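Local structure of MetRS related protein (Pyrococcus horikoshii, 2CWP) at residues K29-L34 with K76-E81; K36-V39 with E44-T47; V70-K75 with Q83-L88. The protein probably binds tRNA through an OB-fold domain of the kind found in methionyl-tRNA synthetases, where it would assist aminoacylation of tRNA(Met). One frame throughout, in Å; residues are numbered along the deposited sequence.

Strand 17-27 leads into the loop 29-34, which waits for its partner until the hairpin 76-81, so contact 1 closes the longest of the three loops. Contact 2 is nested inside it: residues 44-47 pair with 36-39, closing the short connection 40-43 and joining two strands of the main sheet. The chain then runs through strand 65-69 into 70-75, the first half of contact 3, which closes the excursion 76-82; contacts 1 and 3 therefore cross. Contacts 2 and 3 follow in series and meet where T47 O and Q83 N probably share a hydrogen bond. Contact 1 brings hairpin 75-82 to the loop before strand 35-40, and contact 3 joins the two ends of the excursion carrying that hairpin.

Contact 1: residues K29-L34 with K76-E81; sequences KRTKKL and KFSGVE
L34 meets the turn at F77 and S78 end-on, with one methyl group doing the work. Its CD1 lies 3.5 Å from S78 OG and 3.9 Å from F77 CB, so the branch rests against the beginning of the turn. The side chains of L34 and F77 cross at about a right angle, and the touch is made at the phenylalanine's CB: with chi1 at -60°, CG stands beside the backbone N and the ring is carried away from the 29-34 loop. S78 points back toward the loop, and its OG also faces the methyl T31 CG2, at 3.9 Å. These are van der Waals contacts, and no hydrogen bond crosses between the segments. The hydroxyl of T31 is turned to its own loop instead, where OG1 hydrogen-bonds to I28 O and takes a weak bond from L34 N, at 3.4 Å. In the 76-81 segment, F77 to V80 form a type I' turn, closed by V80 N to F77 O at 2.8 Å. The contact lies at the surface, joining the loop between strands 17-27 and 35-40 to the tip of hairpin 75-82; next to it, L34 and V80 both touch I28 and V49 of strand 45-50.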
loop_
_atom_site.group_PDB
_atom_site.type_symbol
_atom_site.label_atom_id
_atom_site.label_comp_id
_atom_site.label_asym_id
_atom_site.label_seq_id
_atom_site.Cartn_x
_atom_site.Cartn_y
_atom_site.Cartn_z
ATOM N N LYS A 29 -11.016 13.729 -1.744
ATOM C CA LYS A 29 -11.618 15.052 -1.547
ATOM C C LYS A 29 -11.732 15.462 -0.081
ATOM O O LYS A 29 -12.127 14.664 0.769
ATOM C CB LYS A 29 -13.008 15.081 -2.180
ATOM C CG LYS A 29 -13.364 16.397 -2.836
ATOM C CD LYS A 29 -14.852 16.463 -3.166
ATOM C CE LYS A 29 -15.692 16.635 -1.904
ATOM N NZ LYS A 29 -17.144 16.789 -2.191
ATOM N N ARG A 30 -11.394 16.716 0.201
ATOM C CA ARG A 30 -11.464 17.258 1.556
ATOM C C ARG A 30 -10.475 16.644 2.534
ATOM O O ARG A 30 -10.759 16.534 3.726
ATOM C CB ARG A 30 -12.889 17.122 2.108
ATOM C CG ARG A 30 -13.840 18.166 1.554
ATOM C CD ARG A 30 -15.280 17.926 1.979
ATOM N NE ARG A 30 -15.811 16.693 1.411
ATOM C CZ ARG A 30 -17.090 16.501 1.103
ATOM N NH1 ARG A 30 -17.978 17.464 1.308
ATOM N NH2 ARG A 30 -17.479 15.344 0.578
ATOM N N THR A 31 -9.318 16.238 2.020
ATOM C CA THR A 31 -8.272 15.664 2.853
ATOM C C THR A 31 -6.965 16.246 2.359
ATOM O O THR A 31 -6.854 16.643 1.200
ATOM C CB THR A 31 -8.197 14.125 2.724
ATOM O OG1 THR A 31 -7.460 13.778 1.545
ATOM C CG2 THR A 31 -9.597 13.534 2.628
ATOM N N LYS A 32 -5.975 16.290 3.238
ATOM C CA LYS A 32 -4.676 16.833 2.873
ATOM C C LYS A 32 -3.631 15.741 2.721
ATOM O O LYS A 32 -2.650 15.907 2.002
ATOM C CB LYS A 32 -4.215 17.839 3.929
ATOM C CG LYS A 32 -5.138 19.043 4.065
ATOM C CD LYS A 32 -4.489 20.127 4.902
ATOM C CE LYS A 32 -5.383 21.352 5.011
ATOM N NZ LYS A 32 -4.725 22.452 5.769
ATOM N N LYS A 33 -3.859 14.613 3.384
ATOM C CA LYS A 33 -2.908 13.504 3.348
ATOM C C LYS A 33 -3.384 12.230 2.655
ATOM O O LYS A 33 -2.566 11.391 2.289
ATOM C CB LYS A 33 -2.507 13.123 4.770
ATOM C CG LYS A 33 -1.853 14.211 5.578
ATOM C CD LYS A 33 -1.439 13.646 6.915
ATOM C CE LYS A 33 -0.331 14.469 7.545
ATOM N NZ LYS A 33 0.199 13.782 8.761
ATOM N N LEU A 34 -4.693 12.079 2.473
ATOM C CA LEU A 34 -5.207 10.851 1.889
ATOM C C LEU A 34 -5.154 10.717 0.384
ATOM O O LEU A 34 -5.443 11.655 -0.346
ATOM C CB LEU A 34 -6.647 10.597 2.356
ATOM C CG LEU A 34 -6.909 10.421 3.854
ATOM C CD1 LEU A 34 -8.300 9.814 4.029
ATOM C CD2 LEU A 34 -5.880 9.515 4.485
ATOM N N LYS A 76 -12.845 1.995 6.222
ATOM C CA LYS A 76 -13.292 3.164 5.476
ATOM C C LYS A 76 -12.660 4.451 5.999
ATOM O O LYS A 76 -12.749 4.762 7.184
ATOM C CB LYS A 76 -14.816 3.277 5.559
ATOM C CG LYS A 76 -15.371 2.951 6.946
ATOM C CD LYS A 76 -16.720 3.611 7.200
ATOM C CE LYS A 76 -16.575 5.123 7.352
ATOM N NZ LYS A 76 -17.883 5.792 7.600
ATOM N N PHE A 77 -12.010 5.191 5.111
ATOM C CA PHE A 77 -11.382 6.448 5.490
ATOM C C PHE A 77 -12.084 7.535 4.711
ATOM O O PHE A 77 -12.076 7.528 3.478
ATOM C CB PHE A 77 -9.886 6.448 5.146
ATOM C CG PHE A 77 -9.106 5.361 5.829
ATOM C CD1 PHE A 77 -9.191 4.044 5.390
ATOM C CD2 PHE A 77 -8.293 5.651 6.919
ATOM C CE1 PHE A 77 -8.479 3.030 6.025
ATOM C CE2 PHE A 77 -7.574 4.644 7.564
ATOM C CZ PHE A 77 -7.668 3.328 7.115
ATOM N N SER A 78 -12.703 8.469 5.429
ATOM C CA SER A 78 -13.424 9.553 4.779
ATOM C C SER A 78 -14.407 8.941 3.782
ATOM O O SER A 78 -14.500 9.369 2.630
ATOM C CB SER A 78 -12.445 10.486 4.057
ATOM O OG SER A 78 -11.475 11.002 4.955
ATOM N N GLY A 79 -15.115 7.913 4.239
ATOM C CA GLY A 79 -16.098 7.245 3.409
ATOM C C GLY A 79 -15.537 6.361 2.313
ATOM O O GLY A 79 -16.293 5.893 1.459
ATOM N N VAL A 80 -14.226 6.130 2.320
ATOM C CA VAL A 80 -13.610 5.285 1.299
ATOM C C VAL A 80 -13.183 3.937 1.872
ATOM O O VAL A 80 -12.451 3.865 2.859
ATOM C CB VAL A 80 -12.382 5.959 0.661
ATOM C CG1 VAL A 80 -11.882 5.116 -0.495
ATOM C CG2 VAL A 80 -12.736 7.349 0.188
ATOM N N GLU A 81 -13.651 2.873 1.234
ATOM C CA GLU A 81 -13.344 1.516 1.661
ATOM C C GLU A 81 -11.935 1.131 1.225
ATOM O O GLU A 81 -11.656 1.023 0.036
ATOM C CB GLU A 81 -14.373 0.549 1.055
ATOM C CG GLU A 81 -14.184 -0.933 1.384
ATOM C CD GLU A 81 -14.598 -1.290 2.804
ATOM O OE1 GLU A 81 -13.958 -0.786 3.750
ATOM O OE2 GLU A 81 -15.562 -2.075 2.977
#

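Contact 2: residues K36-V39 with E44-T47; sequences KLIV and EERT
V39 and R46 face each other as a hydrogen-bonded antiparallel pair, and their two backbone bonds form the close part of this contact. V39 N gives a nearly straight bond to R46 O, 2.8 Å long with 177° at the hydrogen, while R46 N returns one to V39 O, lying in that carbonyl's plane. Next along, I38 and T47 make the non-hydrogen-bonded pair, where T47 CA approaches L37 O at 3.3 Å in a CA-H...O contact. V39 is buried and, like L37, packs on F68 of strand 65-69, whereas R46, beginning on the same face as V39, leads its guanidinium away to a salt bridge between NH1 and E44 OE1 (3.4 Å); NH1 also makes a weak hydrogen bond to V70 O. K36, I38 and T47, on the opposite face, are partly exposed. K36 passes slantwise over T47: its CG lies 3.7 Å from T47 CG2, and bends at chi3 (94°) and chi4 bring NZ back over the same methyl. The solvent side is the end of the exposed E45, extended beyond CG, whose OE1 comes to 3.3 Å from I38 CG2. T47 N donates to Q83 OE1. Two adjacent strands pairing at 171° across a short connection are a beta hairpin, here part of the curled antiparallel sheet of the OB fold, to which the tRNA-binding domain family belongs.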
loop_
_atom_site.group_PDB
_atom_site.type_symbol
_atom_site.label_atom_id
_atom_site.label_comp_id
_atom_site.label_asym_id
_atom_site.label_seq_id
_atom_site.Cartn_x
_atom_site.Cartn_y
_atom_site.Cartn_z
ATOM N N LYS A 36 -6.308 7.824 -2.689
ATOM C CA LYS A 36 -7.005 6.589 -3.020
ATOM C C LYS A 36 -6.254 5.929 -4.159
ATOM O O LYS A 36 -5.916 6.582 -5.148
ATOM C CB LYS A 36 -8.442 6.865 -3.464
ATOM C CG LYS A 36 -9.283 5.598 -3.622
ATOM C CD LYS A 36 -10.746 5.928 -3.908
ATOM C CE LYS A 36 -11.047 5.943 -5.398
ATOM N NZ LYS A 36 -11.018 4.571 -5.972
ATOM N N LEU A 37 -5.975 4.639 -4.010
ATOM C CA LEU A 37 -5.261 3.902 -5.037
ATOM C C LEU A 37 -6.113 2.763 -5.568
ATOM O O LEU A 37 -6.865 2.138 -4.824
ATOM C CB LEU A 37 -3.977 3.296 -4.465
ATOM C CG LEU A 37 -2.987 4.182 -3.709
ATOM C CD1 LEU A 37 -2.040 3.299 -2.877
ATOM C CD2 LEU A 37 -2.228 5.049 -4.697
ATOM N N ILE A 38 -5.996 2.499 -6.861
ATOM C CA ILE A 38 -6.701 1.381 -7.464
ATOM C C ILE A 38 -5.513 0.510 -7.841
ATOM O O ILE A 38 -4.724 0.854 -8.734
ATOM C CB ILE A 38 -7.482 1.789 -8.717
ATOM C CG1 ILE A 38 -8.563 2.801 -8.333
ATOM C CG2 ILE A 38 -8.089 0.547 -9.371
ATOM C CD1 ILE A 38 -9.324 3.368 -9.516
ATOM N N VAL A 39 -5.383 -0.611 -7.145
ATOM C CA VAL A 39 -4.244 -1.500 -7.338
ATOM C C VAL A 39 -4.584 -2.834 -7.966
ATOM O O VAL A 39 -5.505 -3.529 -7.525
ATOM C CB VAL A 39 -3.568 -1.721 -5.982
ATOM C CG1 VAL A 39 -2.267 -2.491 -6.138
ATOM C CG2 VAL A 39 -3.357 -0.365 -5.322
ATOM N N GLU A 44 -6.938 -9.918 -9.101
ATOM C CA GLU A 44 -7.937 -9.018 -8.564
ATOM C C GLU A 44 -7.423 -7.597 -8.524
ATOM O O GLU A 44 -6.226 -7.341 -8.667
ATOM C CB GLU A 44 -8.329 -9.442 -7.146
ATOM C CG GLU A 44 -7.190 -9.325 -6.151
ATOM C CD GLU A 44 -7.614 -9.630 -4.724
ATOM O OE1 GLU A 44 -6.732 -9.645 -3.831
ATOM O OE2 GLU A 44 -8.824 -9.849 -4.492
ATOM N N GLU A 45 -8.357 -6.684 -8.316
ATOM C CA GLU A 45 -8.067 -5.273 -8.222
ATOM C C GLU A 45 -8.569 -4.874 -6.845
ATOM O O GLU A 45 -9.539 -5.445 -6.344
ATOM C CB GLU A 45 -8.835 -4.513 -9.301
ATOM C CG GLU A 45 -8.109 -3.298 -9.813
ATOM C CD GLU A 45 -8.944 -2.476 -10.772
ATOM O OE1 GLU A 45 -10.018 -1.976 -10.349
ATOM O OE2 GLU A 45 -8.514 -2.331 -11.937
ATOM N N ARG A 46 -7.907 -3.916 -6.214
ATOM C CA ARG A 46 -8.336 -3.485 -4.891
ATOM C C ARG A 46 -8.178 -1.986 -4.710
ATOM O O ARG A 46 -7.343 -1.350 -5.355
ATOM C CB ARG A 46 -7.539 -4.222 -3.820
ATOM C CG ARG A 46 -7.327 -5.670 -4.160
ATOM C CD ARG A 46 -6.903 -6.473 -2.959
ATOM N NE ARG A 46 -7.939 -6.482 -1.937
ATOM C CZ ARG A 46 -7.925 -7.291 -0.888
ATOM N NH1 ARG A 46 -6.925 -8.151 -0.743
ATOM N NH2 ARG A 46 -8.901 -7.241 0.009
ATOM N N THR A 47 -8.998 -1.427 -3.835
ATOM C CA THR A 47 -8.954 -0.009 -3.543
ATOM C C THR A 47 -8.213 0.125 -2.240
ATOM O O THR A 47 -8.606 -0.459 -1.227
ATOM C CB THR A 47 -10.369 0.577 -3.403
ATOM O OG1 THR A 47 -11.049 0.446 -4.658
ATOM C CG2 THR A 47 -10.313 2.055 -3.009
#

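Contact 3: residues V70-K75 with Q83-L88; sequences VNLKPK and QGMLIL
L72 and M85 make the side-chain contact between these segments, methyl to methyl: L72 CD1 lies 3.9 Å from M85 CE, and the two chains run at a slant to each other. The leucine's CB points toward the 83-88 segment. With chi1 at -64° its CG sits beside the backbone N, and an extended second torsion carries CD1 out to the methionine; the same side chain also touches F15. M85 starts out stretched, CG and SD both in extended positions, and then bends at chi3 (72°), which turns the terminal methyl to L72. M85 is exposed, and this one apolar touch lies toward solvent. The nearest CA atoms across the segments are those of V70 and G84, 4.5 Å apart; V70 O and Q83 O approach to 4.1 Å, and no hydrogen bond joins the two segments.

In the OB-fold sheet of this domain, strand 85-86 pairs antiparallel with 65-69, with M85 bonded through its backbone to V69, while the intervening chain leaves as loop 70-75 and returns through hairpin 75-82. V70 turns its side chain away from the returning segment and onto F41. The Q83 side chain heads away from 70-75 to strand 45-50, where it lies on R46 and its OE1 accepts a hydrogen bond from T47 N. N71 likewise points elsewhere, its amide bonded through OD1 to Q16 and through ND2 to K14. At the far end of the loop K75 curls back, and its NZ is modelled in a hydrogen bond to P74 O, 3.0 Å, though the poor order of K75 makes it less certain.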
loop_
_atom_site.group_PDB
_atom_site.type_symbol
_atom_site.label_atom_id
_atom_site.label_comp_id
_atom_site.label_asym_id
_atom_site.label_seq_id
_atom_site.Cartn_x
_atom_site.Cartn_y
_atom_site.Cartn_z
ATOM N N VAL A 70 -2.530 -7.303 2.085
ATOM C CA VAL A 70 -3.880 -7.493 1.550
ATOM C C VAL A 70 -4.915 -8.338 2.316
ATOM O O VAL A 70 -6.055 -8.483 1.850
ATOM C CB VAL A 70 -3.815 -8.070 0.115
ATOM C CG1 VAL A 70 -2.988 -7.150 -0.781
ATOM C CG2 VAL A 70 -3.218 -9.479 0.141
ATOM N N ASN A 71 -4.548 -8.901 3.463
ATOM C CA ASN A 71 -5.512 -9.702 4.214
ATOM C C ASN A 71 -5.845 -9.063 5.552
ATOM O O ASN A 71 -5.980 -9.752 6.560
ATOM C CB ASN A 71 -5.005 -11.151 4.410
ATOM C CG ASN A 71 -3.828 -11.257 5.380
ATOM O OD1 ASN A 71 -3.010 -10.342 5.503
ATOM N ND2 ASN A 71 -3.728 -12.398 6.055
ATOM N N LEU A 72 -5.979 -7.741 5.549
ATOM C CA LEU A 72 -6.320 -6.996 6.754
ATOM C C LEU A 72 -7.823 -6.718 6.783
ATOM O O LEU A 72 -8.510 -6.843 5.767
ATOM C CB LEU A 72 -5.573 -5.661 6.806
ATOM C CG LEU A 72 -4.044 -5.640 6.901
ATOM C CD1 LEU A 72 -3.591 -4.218 7.179
ATOM C CD2 LEU A 72 -3.568 -6.565 7.992
ATOM N N LYS A 73 -8.320 -6.336 7.956
ATOM C CA LYS A 73 -9.731 -6.019 8.147
ATOM C C LYS A 73 -10.031 -4.751 7.337
ATOM O O LYS A 73 -9.370 -3.721 7.523
ATOM C CB LYS A 73 -10.000 -5.762 9.634
ATOM C CG LYS A 73 -11.461 -5.865 10.044
ATOM C CD LYS A 73 -11.832 -7.294 10.434
ATOM C CE LYS A 73 -11.437 -7.607 11.880
ATOM N NZ LYS A 73 -10.008 -7.298 12.170
ATOM N N PRO A 74 -11.025 -4.810 6.424
ATOM C CA PRO A 74 -11.392 -3.651 5.596
ATOM C C PRO A 74 -11.627 -2.419 6.461
ATOM O O PRO A 74 -12.027 -2.539 7.619
ATOM C CB PRO A 74 -12.666 -4.112 4.895
ATOM C CG PRO A 74 -12.479 -5.592 4.789
ATOM C CD PRO A 74 -11.920 -5.948 6.152
ATOM N N LYS A 75 -11.374 -1.240 5.906
ATOM C CA LYS A 75 -11.560 -0.005 6.656
ATOM C C LYS A 75 -11.907 1.175 5.760
ATOM O O LYS A 75 -11.345 1.337 4.680
ATOM C CB LYS A 75 -10.304 0.304 7.476
ATOM C CG LYS A 75 -10.210 -0.489 8.765
ATOM C CD LYS A 75 -11.298 -0.049 9.738
ATOM C CE LYS A 75 -11.414 -0.975 10.941
ATOM N NZ LYS A 75 -11.929 -2.325 10.566
ATOM N N GLN A 83 -9.163 -1.682 1.062
ATOM C CA GLN A 83 -9.038 -3.140 1.125
ATOM C C GLN A 83 -7.581 -3.621 1.216
ATOM O O GLN A 83 -7.239 -4.682 0.689
ATOM C CB GLN A 83 -9.678 -3.766 -0.119
ATOM C CG GLN A 83 -11.067 -3.256 -0.466
ATOM C CD GLN A 83 -11.522 -3.741 -1.828
ATOM O OE1 GLN A 83 -10.968 -3.355 -2.857
ATOM N NE2 GLN A 83 -12.529 -4.604 -1.842
ATOM N N GLY A 84 -6.732 -2.843 1.873
ATOM C CA GLY A 84 -5.339 -3.224 2.007
ATOM C C GLY A 84 -4.514 -2.076 2.534
ATOM O O GLY A 84 -5.052 -1.078 3.003
ATOM N N MET A 85 -3.196 -2.191 2.448
ATOM C CA MET A 85 -2.355 -1.128 2.950
ATOM C C MET A 85 -0.975 -1.085 2.300
ATOM O O MET A 85 -0.265 -2.089 2.260
ATOM C CB MET A 85 -2.232 -1.275 4.459
ATOM C CG MET A 85 -1.450 -0.189 5.125
ATOM S SD MET A 85 -1.572 -0.366 6.917
ATOM C CE MET A 85 -0.527 -1.819 7.163
ATOM N N LEU A 86 -0.614 0.095 1.803
ATOM C CA LEU A 86 0.672 0.326 1.157
ATOM C C LEU A 86 1.820 0.301 2.169
ATOM O O LEU A 86 1.798 1.034 3.154
ATOM C CB LEU A 86 0.663 1.686 0.454
ATOM C CG LEU A 86 1.990 2.161 -0.171
ATOM C CD1 LEU A 86 2.409 1.205 -1.268
ATOM C CD2 LEU A 86 1.841 3.584 -0.731
ATOM N N ILE A 87 2.814 -0.538 1.921
ATOM C CA ILE A 87 3.988 -0.624 2.796
ATOM C C ILE A 87 5.075 0.364 2.329
ATOM O O ILE A 87 5.384 0.443 1.140
ATOM C CB ILE A 87 4.604 -2.043 2.783
ATOM C CG1 ILE A 87 3.596 -3.059 3.330
ATOM C CG2 ILE A 87 5.904 -2.055 3.600
ATOM C CD1 ILE A 87 3.072 -2.728 4.727
ATOM N N LEU A 88 5.643 1.109 3.269
ATOM C CA LEU A 88 6.700 2.064 2.969
ATOM C C LEU A 88 7.685 2.169 4.115
ATOM O O LEU A 88 7.486 1.546 5.166
ATOM C CB LEU A 88 6.111 3.441 2.680
ATOM C CG LEU A 88 4.969 3.959 3.548
ATOM C CD1 LEU A 88 5.442 4.301 4.948
ATOM C CD2 LEU A 88 4.401 5.182 2.856
#